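Local structure of rhusiopathiae surface protein B (Erysipelothrix rhusiopathiae, 3V10) at residues Asp36-Gly40 / Gln41-Phe45. The protein probably binds collagen as a cell-wall-anchored surface adhesin, of which this chain is the collagen-binding region. Numbering follows the deposited sequence.
Sequences DMNNG and QKVKF
The carbonyl O of V43 and D36 OD2 share a water, which lies 2.8 Å from V43 O and 2.6 Å from D36 OD2, within bonding distance of both. K44 NZ also donates to V43 O (2.9 Å), from above the carbonyl plane, and D36 OD2 is held further by the backbone N of V111. Between the arms, V43 N donates to D36 O over 2.9 Å at 163°, and nearer the turn N38 N donates to Q41 O over 2.7 Å. The return bond from Q41 N to N38 O is more bent, its donor standing above the carbonyl plane. On one face of the ribbon M37, its chain folded back at chi2 and chi3, lays SD 3.2 Å from K42 CD, while its methyl CE reaches the backbone of Q41. On the other face N38 CB packs on V43 CG1 at 3.6 Å; chi1 of -179° directs the amide, whose ND2 bonds to E7 OE2. F45 CE2 comes 3.6 Å from D36 CA, and V43 CG2 lies over one ring face, offset toward the rim; F101 stacks on that ring and Y4 meets it edge-to-face. N39 and G40, both with positive phi, are the central residues of the type I' turn N38-Q41, the two-residue loop of a beta hairpin at the periphery of the Ig-like domain.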
loop_
_atom_site.group_PDB
_atom_site.type_symbol
_atom_site.label_atom_id
_atom_site.label_comp_id
_atom_site.label_asym_id
_atom_site.label_seq_id
_atom_site.Cartn_x
_atom_site.Cartn_y
_atom_site.Cartn_z
ATOM N N ASP A 36 12.379 -28.561 3.594
ATOM C CA ASP A 36 13.107 -29.550 2.816
ATOM C C ASP A 36 12.445 -30.927 2.787
ATOM O O ASP A 36 13.110 -31.929 2.531
ATOM C CB ASP A 36 14.542 -29.680 3.334
ATOM C CG ASP A 36 14.606 -29.845 4.840
ATOM O OD1 ASP A 36 13.608 -30.291 5.442
ATOM O OD2 ASP A 36 15.665 -29.537 5.417
ATOM N N MET A 37 11.144 -30.981 3.065
ATOM C CA MET A 37 10.419 -32.250 3.017
ATOM C C MET A 37 9.551 -32.229 1.767
ATOM O O MET A 37 8.586 -31.464 1.681
ATOM C CB MET A 37 9.527 -32.441 4.250
ATOM C CG MET A 37 10.263 -32.811 5.528
ATOM S SD MET A 37 11.447 -34.170 5.337
ATOM C CE MET A 37 10.477 -35.432 4.703
ATOM N N ASN A 38 9.903 -33.059 0.792
ATOM C CA ASN A 38 9.157 -33.121 -0.460
ATOM C C ASN A 38 8.427 -34.453 -0.609
ATOM O O ASN A 38 9.041 -35.482 -0.898
ATOM C CB ASN A 38 10.116 -32.894 -1.634
ATOM C CG ASN A 38 9.414 -32.912 -2.969
ATOM O OD1 ASN A 38 8.213 -32.662 -3.056
ATOM N ND2 ASN A 38 10.165 -33.196 -4.027
ATOM N N ASN A 39 7.111 -34.431 -0.414
ATOM C CA ASN A 39 6.308 -35.643 -0.507
ATOM C C ASN A 39 6.797 -36.685 0.498
ATOM O O ASN A 39 6.859 -37.880 0.203
ATOM C CB ASN A 39 6.362 -36.212 -1.930
ATOM C CG ASN A 39 5.147 -35.834 -2.753
ATOM O OD1 ASN A 39 5.236 -35.661 -3.968
ATOM N ND2 ASN A 39 3.997 -35.718 -2.095
ATOM N N GLY A 40 7.146 -36.215 1.690
ATOM C CA GLY A 40 7.610 -37.110 2.733
ATOM C C GLY A 40 9.054 -37.539 2.575
ATOM O O GLY A 40 9.537 -38.378 3.333
ATOM N N GLN A 41 9.741 -36.973 1.586
ATOM C CA GLN A 41 11.136 -37.309 1.350
ATOM C C GLN A 41 12.054 -36.116 1.524
ATOM O O GLN A 41 11.806 -35.030 1.002
ATOM C CB GLN A 41 11.323 -37.897 -0.050
ATOM C CG GLN A 41 10.740 -39.284 -0.204
ATOM C CD GLN A 41 11.411 -40.066 -1.308
ATOM O OE1 GLN A 41 12.641 -40.142 -1.370
ATOM N NE2 GLN A 41 10.613 -40.663 -2.182
ATOM N N LYS A 42 13.121 -36.334 2.273
ATOM C CA LYS A 42 14.099 -35.304 2.545
ATOM C C LYS A 42 14.885 -34.872 1.310
ATOM O O LYS A 42 15.399 -35.715 0.574
ATOM C CB LYS A 42 15.068 -35.822 3.606
ATOM C CG LYS A 42 14.578 -35.600 5.010
ATOM C CD LYS A 42 14.639 -34.122 5.295
ATOM C CE LYS A 42 16.065 -33.642 5.195
ATOM N NZ LYS A 42 16.831 -34.141 6.372
ATOM N N VAL A 43 14.964 -33.566 1.071
ATOM C CA VAL A 43 15.744 -33.053 -0.050
ATOM C C VAL A 43 16.830 -32.147 0.519
ATOM O O VAL A 43 16.715 -31.658 1.639
ATOM C CB VAL A 43 14.887 -32.222 -1.055
ATOM C CG1 VAL A 43 13.707 -33.039 -1.539
ATOM C CG2 VAL A 43 14.430 -30.913 -0.405
ATOM N N LYS A 44 17.877 -31.913 -0.264
ATOM C CA LYS A 44 18.985 -31.060 0.152
ATOM C C LYS A 44 19.042 -29.863 -0.813
ATOM O O LYS A 44 19.447 -30.007 -1.969
ATOM C CB LYS A 44 20.287 -31.874 0.078
ATOM C CG LYS A 44 21.415 -31.447 1.033
ATOM C CD LYS A 44 21.396 -32.224 2.389
ATOM C CE LYS A 44 20.176 -31.882 3.283
ATOM N NZ LYS A 44 18.916 -32.710 3.185
ATOM N N PHE A 45 18.625 -28.693 -0.338
ATOM C CA PHE A 45 18.651 -27.504 -1.183
ATOM C C PHE A 45 20.092 -27.124 -1.461
ATOM O O PHE A 45 20.935 -27.136 -0.561
ATOM C CB PHE A 45 17.897 -26.357 -0.512
ATOM C CG PHE A 45 16.414 -26.599 -0.399
ATOM C CD1 PHE A 45 15.661 -26.908 -1.531
ATOM C CD2 PHE A 45 15.768 -26.502 0.829
ATOM C CE1 PHE A 45 14.282 -27.116 -1.436
ATOM C CE2 PHE A 45 14.392 -26.707 0.930
ATOM C CZ PHE A 45 13.649 -27.014 -0.204
HETATM O O HOH W 1 17.592 -30.265 3.861
#